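Side-chain contacts in ATP-dependent helicase FUN30 (Saccharomyces cerevisiae S288c, PDB 5GN1), which remodels nucleosomes at the expense of ATP in DNA repair and heterochromatin organization, this chain being the C-terminal part of its ATPase domain: residues A[69-74]-A[89-94]; A[102-107]-A[353-358]. All blocks are in the same frame, centred on the assembly; numbering follows the deposited sequence.

Contact 1: A[69-74]-A[89-94]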
loop_
_atom_site.group_PDB
_atom_site.type_symbol
_atom_site.label_atom_id
_atom_site.label_comp_id
_atom_site.label_asym_id
_atom_site.label_seq_id
_atom_site.Cartn_x
_atom_site.Cartn_y
_atom_site.Cartn_z
ATOM N N GLU A 69 -12.928 -8.587 -7.281
ATOM C CA GLU A 69 -12.488 -7.597 -8.260
ATOM C C GLU A 69 -12.354 -8.206 -9.647
ATOM O O GLU A 69 -12.658 -7.550 -10.655
ATOM C CB GLU A 69 -11.153 -6.980 -7.835
ATOM C CG GLU A 69 -11.252 -6.077 -6.628
ATOM C CD GLU A 69 -12.181 -4.889 -6.859
ATOM O OE1 GLU A 69 -12.232 -4.370 -8.001
ATOM O OE2 GLU A 69 -12.869 -4.498 -5.897
ATOM N N ILE A 70 -11.860 -9.445 -9.720
ATOM C CA ILE A 70 -11.708 -10.093 -11.017
ATOM C C ILE A 70 -13.077 -10.344 -11.638
ATOM O O ILE A 70 -13.229 -10.269 -12.862
ATOM C CB ILE A 70 -10.890 -11.395 -10.886
ATOM C CG1 ILE A 70 -9.414 -11.083 -10.646
ATOM C CG2 ILE A 70 -11.043 -12.273 -12.135
ATOM C CD1 ILE A 70 -8.666 -10.593 -11.889
ATOM N N GLN A 71 -14.081 -10.586 -10.835
ATOM C CA GLN A 71 -15.430 -10.773 -11.334
ATOM C C GLN A 71 -15.929 -9.458 -11.946
ATOM O O GLN A 71 -16.507 -9.476 -12.998
ATOM C CB GLN A 71 -16.368 -11.262 -10.247
ATOM C CG GLN A 71 -17.770 -11.618 -10.731
ATOM C CD GLN A 71 -18.660 -12.266 -9.675
ATOM O OE1 GLN A 71 -18.214 -12.553 -8.559
ATOM N NE2 GLN A 71 -19.924 -12.501 -10.027
ATOM N N ILE A 72 -15.679 -8.328 -11.290
ATOM C CA ILE A 72 -16.060 -7.036 -11.857
ATOM C C ILE A 72 -15.307 -6.799 -13.156
ATOM O O ILE A 72 -15.889 -6.355 -14.158
ATOM C CB ILE A 72 -15.831 -5.903 -10.834
ATOM C CG1 ILE A 72 -16.620 -6.183 -9.558
ATOM C CG2 ILE A 72 -16.272 -4.586 -11.412
ATOM C CD1 ILE A 72 -16.342 -5.191 -8.418
ATOM N N VAL A 73 -14.011 -7.143 -13.180
ATOM C CA VAL A 73 -13.213 -7.022 -14.400
ATOM C C VAL A 73 -13.862 -7.789 -15.545
ATOM O O VAL A 73 -13.903 -7.318 -16.691
ATOM C CB VAL A 73 -11.774 -7.516 -14.154
ATOM C CG1 VAL A 73 -11.025 -7.570 -15.466
ATOM C CG2 VAL A 73 -11.052 -6.598 -13.169
ATOM N N LEU A 74 -14.348 -8.998 -15.258
ATOM C CA LEU A 74 -15.026 -9.797 -16.272
ATOM C C LEU A 74 -16.310 -9.120 -16.728
ATOM O O LEU A 74 -16.560 -8.995 -17.929
ATOM C CB LEU A 74 -15.326 -11.191 -15.725
ATOM C CG LEU A 74 -14.116 -12.037 -15.323
ATOM C CD1 LEU A 74 -14.565 -13.390 -14.733
ATOM C CD2 LEU A 74 -13.174 -12.218 -16.508
ATOM N N ALA A 89 -28.786 -6.473 -9.870
ATOM C CA ALA A 89 -28.903 -5.036 -9.874
ATOM C C ALA A 89 -27.727 -4.293 -9.306
ATOM O O ALA A 89 -27.263 -3.354 -9.903
ATOM C CB ALA A 89 -30.157 -4.643 -9.139
ATOM N N LYS A 90 -27.267 -4.738 -8.151
ATOM C CA LYS A 90 -26.125 -4.129 -7.500
ATOM C C LYS A 90 -24.869 -4.211 -8.367
ATOM O O LYS A 90 -24.148 -3.250 -8.483
ATOM C CB LYS A 90 -25.910 -4.684 -6.100
ATOM C CG LYS A 90 -24.707 -4.086 -5.397
ATOM C CD LYS A 90 -24.830 -2.585 -5.184
ATOM C CE LYS A 90 -23.700 -2.023 -4.329
ATOM N NZ LYS A 90 -23.641 -0.528 -4.256
ATOM N N GLU A 91 -24.648 -5.359 -8.999
ATOM C CA GLU A 91 -23.488 -5.540 -9.864
ATOM C C GLU A 91 -23.573 -4.655 -11.120
ATOM O O GLU A 91 -22.564 -4.101 -11.549
ATOM C CB GLU A 91 -23.334 -6.990 -10.274
ATOM C CG GLU A 91 -22.954 -7.892 -9.137
ATOM C CD GLU A 91 -23.081 -9.361 -9.444
ATOM O OE1 GLU A 91 -22.839 -9.766 -10.601
ATOM O OE2 GLU A 91 -23.424 -10.123 -8.514
ATOM N N LYS A 92 -24.760 -4.516 -11.715
ATOM C CA LYS A 92 -24.892 -3.692 -12.915
ATOM C C LYS A 92 -24.560 -2.233 -12.620
ATOM O O LYS A 92 -23.807 -1.591 -13.361
ATOM C CB LYS A 92 -26.301 -3.807 -13.492
ATOM C CG LYS A 92 -26.541 -2.858 -14.662
ATOM C CD LYS A 92 -27.968 -2.928 -15.163
ATOM C CE LYS A 92 -28.300 -1.696 -15.994
ATOM N NZ LYS A 92 -29.644 -1.792 -16.636
ATOM N N SER A 93 -25.122 -1.687 -11.543
ATOM C CA SER A 93 -24.911 -0.273 -11.249
ATOM C C SER A 93 -23.455 0.014 -10.895
ATOM O O SER A 93 -22.964 1.125 -11.133
ATOM C CB SER A 93 -25.837 0.159 -10.115
ATOM O OG SER A 93 -25.893 -0.841 -9.112
ATOM N N LYS A 94 -22.747 -0.982 -10.348
ATOM C CA LYS A 94 -21.333 -0.821 -10.033
ATOM C C LYS A 94 -20.527 -0.418 -11.260
ATOM O O LYS A 94 -19.567 0.356 -11.146
ATOM C CB LYS A 94 -20.791 -2.121 -9.433
ATOM C CG LYS A 94 -19.291 -2.158 -9.217
ATOM C CD LYS A 94 -18.843 -1.168 -8.147
ATOM C CE LYS A 94 -17.324 -1.087 -8.099
ATOM N NZ LYS A 94 -16.841 -0.303 -6.931
#

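Contact 2: A[102-107]-A[353-358]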
loop_
_atom_site.group_PDB
_atom_site.type_symbol
_atom_site.label_atom_id
_atom_site.label_comp_id
_atom_site.label_asym_id
_atom_site.label_seq_id
_atom_site.Cartn_x
_atom_site.Cartn_y
_atom_site.Cartn_z
ATOM N N ASN A 102 -9.371 2.235 -12.326
ATOM C CA ASN A 102 -9.616 1.947 -10.917
ATOM C C ASN A 102 -9.797 0.459 -10.636
ATOM O O ASN A 102 -9.683 0.052 -9.474
ATOM C CB ASN A 102 -10.816 2.742 -10.371
ATOM C CG ASN A 102 -12.104 2.507 -11.141
ATOM O OD1 ASN A 102 -12.584 1.379 -11.262
ATOM N ND2 ASN A 102 -12.716 3.603 -11.603
ATOM N N LEU A 103 -10.035 -0.368 -11.659
ATOM C CA LEU A 103 -10.073 -1.813 -11.434
ATOM C C LEU A 103 -8.668 -2.380 -11.272
ATOM O O LEU A 103 -8.424 -3.200 -10.382
ATOM C CB LEU A 103 -10.801 -2.526 -12.584
ATOM C CG LEU A 103 -12.318 -2.379 -12.661
ATOM C CD1 LEU A 103 -12.813 -2.905 -14.001
ATOM C CD2 LEU A 103 -12.979 -3.101 -11.509
ATOM N N ILE A 104 -7.744 -1.971 -12.144
ATOM C CA ILE A 104 -6.326 -2.289 -11.967
ATOM C C ILE A 104 -5.829 -1.800 -10.610
ATOM O O ILE A 104 -5.028 -2.467 -9.943
ATOM C CB ILE A 104 -5.500 -1.682 -13.121
ATOM C CG1 ILE A 104 -5.824 -2.366 -14.466
ATOM C CG2 ILE A 104 -4.001 -1.724 -12.820
ATOM C CD1 ILE A 104 -5.830 -3.845 -14.428
ATOM N N MET A 105 -6.290 -0.623 -10.181
ATOM C CA MET A 105 -5.878 -0.108 -8.883
ATOM C C MET A 105 -6.365 -1.007 -7.758
ATOM O O MET A 105 -5.619 -1.300 -6.816
ATOM C CB MET A 105 -6.401 1.316 -8.689
ATOM C CG MET A 105 -6.127 1.834 -7.298
ATOM S SD MET A 105 -4.350 2.084 -7.089
ATOM C CE MET A 105 -4.262 3.793 -7.636
ATOM N N ALA A 106 -7.618 -1.454 -7.842
ATOM C CA ALA A 106 -8.168 -2.339 -6.824
ATOM C C ALA A 106 -7.424 -3.673 -6.783
ATOM O O ALA A 106 -7.188 -4.219 -5.699
ATOM C CB ALA A 106 -9.660 -2.559 -7.081
ATOM N N LEU A 107 -7.058 -4.225 -7.948
ATOM C CA LEU A 107 -6.289 -5.470 -7.951
ATOM C C LEU A 107 -4.926 -5.270 -7.298
ATOM O O LEU A 107 -4.446 -6.144 -6.566
ATOM C CB LEU A 107 -6.115 -6.007 -9.374
ATOM C CG LEU A 107 -7.371 -6.438 -10.148
ATOM C CD1 LEU A 107 -7.018 -6.757 -11.586
ATOM C CD2 LEU A 107 -8.063 -7.617 -9.490
ATOM N N ASP A 353 -6.698 -6.040 -20.328
ATOM C CA ASP A 353 -6.829 -6.992 -21.398
ATOM C C ASP A 353 -6.058 -8.285 -21.068
ATOM O O ASP A 353 -6.597 -9.342 -21.185
ATOM C CB ASP A 353 -6.321 -6.435 -22.709
ATOM C CG ASP A 353 -7.161 -5.289 -23.244
ATOM O OD1 ASP A 353 -8.241 -5.062 -22.761
ATOM O OD2 ASP A 353 -6.709 -4.612 -24.135
ATOM N N ILE A 354 -4.811 -8.163 -20.644
ATOM C CA ILE A 354 -3.975 -9.322 -20.333
ATOM C C ILE A 354 -4.633 -10.181 -19.262
ATOM O O ILE A 354 -4.723 -11.407 -19.390
ATOM C CB ILE A 354 -2.573 -8.857 -19.909
ATOM C CG1 ILE A 354 -1.887 -8.195 -21.097
ATOM C CG2 ILE A 354 -1.754 -10.013 -19.344
ATOM C CD1 ILE A 354 -0.652 -7.465 -20.737
ATOM N N ILE A 355 -5.119 -9.545 -18.196
ATOM C CA ILE A 355 -5.817 -10.272 -17.145
ATOM C C ILE A 355 -7.031 -11.001 -17.711
ATOM O O ILE A 355 -7.296 -12.159 -17.366
ATOM C CB ILE A 355 -6.199 -9.305 -16.014
ATOM C CG1 ILE A 355 -4.937 -8.937 -15.225
ATOM C CG2 ILE A 355 -7.229 -9.925 -15.101
ATOM C CD1 ILE A 355 -5.070 -7.665 -14.444
ATOM N N TYR A 356 -7.770 -10.339 -18.603
ATOM C CA TYR A 356 -8.971 -10.936 -19.177
ATOM C C TYR A 356 -8.630 -12.104 -20.098
ATOM O O TYR A 356 -9.286 -13.150 -20.046
ATOM C CB TYR A 356 -9.765 -9.869 -19.933
ATOM C CG TYR A 356 -11.094 -10.359 -20.466
ATOM C CD1 TYR A 356 -12.186 -10.534 -19.617
ATOM C CD2 TYR A 356 -11.263 -10.642 -21.817
ATOM C CE1 TYR A 356 -13.406 -10.975 -20.099
ATOM C CE2 TYR A 356 -12.483 -11.087 -22.310
ATOM C CZ TYR A 356 -13.547 -11.252 -21.444
ATOM O OH TYR A 356 -14.762 -11.694 -21.923
ATOM N N ASP A 357 -7.612 -11.942 -20.948
ATOM C CA ASP A 357 -7.249 -12.996 -21.891
ATOM C C ASP A 357 -6.735 -14.238 -21.175
ATOM O O ASP A 357 -7.008 -15.364 -21.606
ATOM C CB ASP A 357 -6.203 -12.483 -22.882
ATOM C CG ASP A 357 -6.725 -11.337 -23.726
ATOM O OD1 ASP A 357 -7.963 -11.198 -23.826
ATOM O OD2 ASP A 357 -5.906 -10.575 -24.295
ATOM N N GLU A 358 -5.988 -14.054 -20.083
ATOM C CA GLU A 358 -5.427 -15.175 -19.344
ATOM C C GLU A 358 -6.447 -15.878 -18.458
ATOM O O GLU A 358 -6.144 -16.965 -17.950
ATOM C CB GLU A 358 -4.227 -14.709 -18.509
ATOM C CG GLU A 358 -3.093 -14.172 -19.383
ATOM C CD GLU A 358 -1.780 -13.976 -18.644
ATOM O OE1 GLU A 358 -1.755 -14.136 -17.399
ATOM O OE2 GLU A 358 -0.774 -13.662 -19.323
#

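Contact 1: A[69-74]-A[89-94]
The carbonyl oxygen of K94, a residue whose side chain reaches across to I72, accepts a hydrogen bond from S98 OG and a second, weak one from S97 OG, which ties the residue to the loop that follows. Its side chain bends at CG (chi2 67°) and then runs extended, bringing CE to 4.2 Å from CD1 of I72. That methyl ends the extended CG1 branch of I72, and the part of K94 nearest it is the aliphatic CE. Beyond it, K94 NZ stays 5.9 Å from OE2 of E69, too far for a salt bridge, although the opposite charges probably attract weakly.

The second touch is polar and loose. The Q71 chain, with CG anti to the backbone N (chi1 -174°), points its amide at E91, and NE2 stops 4.0 Å from E91 OE1 without forming a hydrogen bond. The two side chains meet nearly at right angles, their amide and carboxylate planes 73° apart. E75 OE2 also lies close to E91 OE1, and this crowding of like charges might favour a proton on one of them. In this thin surface contact within the SNF2-related region, helix 89-94 rests on helix 60-82, which also packs on helix 100-110 through E69 and I72 and on helix 345-359 through I70 and L74.

Contact 2: A[102-107]-A[353-358]
The terminal methyl CD1 of I355 carries the whole contact, meeting two side chains of the facing helix. L107 CD1 approaches it most closely, at 3.6 Å, and these two side chains reach toward each other tip to tip. I104 CD1 comes next, 3.9 Å from the same methyl, its chain slanting across that of I355. Because I104 and L107 are three residues apart, they stand about one helical turn from each other on the same face of helix 100-110, and both can reach a single methyl. The CG1 branch of I355 lies anti to the carbonyl carbon and continues extended (chi2 159°), which carries CD1 outward from the backbone of its own helix; CA atoms of I104 and I355 remain 9.5 Å apart. All three residues are buried.

The contact joins two helices at the side of a RecA-like lobe with a parallel sheet, the C-terminal lobe of the Snf2-family motor; helix 345-359 is the last in the model. Around this apolar group, I315 of helix 315-322 touches both I104 and I355, while L343 and L351 pack on I104. Salt bridges flank I355 along its helix: D353 OD1 pairs with K77 NZ of helix 60-82, and E358 OE1 with K318 NZ. N102 links the early part of helix 100-110 to the loop before it, bonding through ND2 to S97 O and through OD1 to S99 N.

In the fold
Contact 1 and contact 2 lie with their centres about 13 Å apart, on the same side of the chain's centre, and they touch directly. Helix 60-82 makes the connection: E69 meets segment 102-107, with its CB 3.6 Å from L107 CD2; I72 CG2 packs at 3.6 Å on L103 CD2; and I70 CD1 lies 3.6 Å from CG2 of I355. One helix therefore borders both partners of contact 2 while carrying the short helix 89-94. Contact 1 is a thin surface meeting, its centre about 23 Å from the centre of the chain, whereas contact 2 is buried, its centre about 18 Å from it. Along the chain they follow in series.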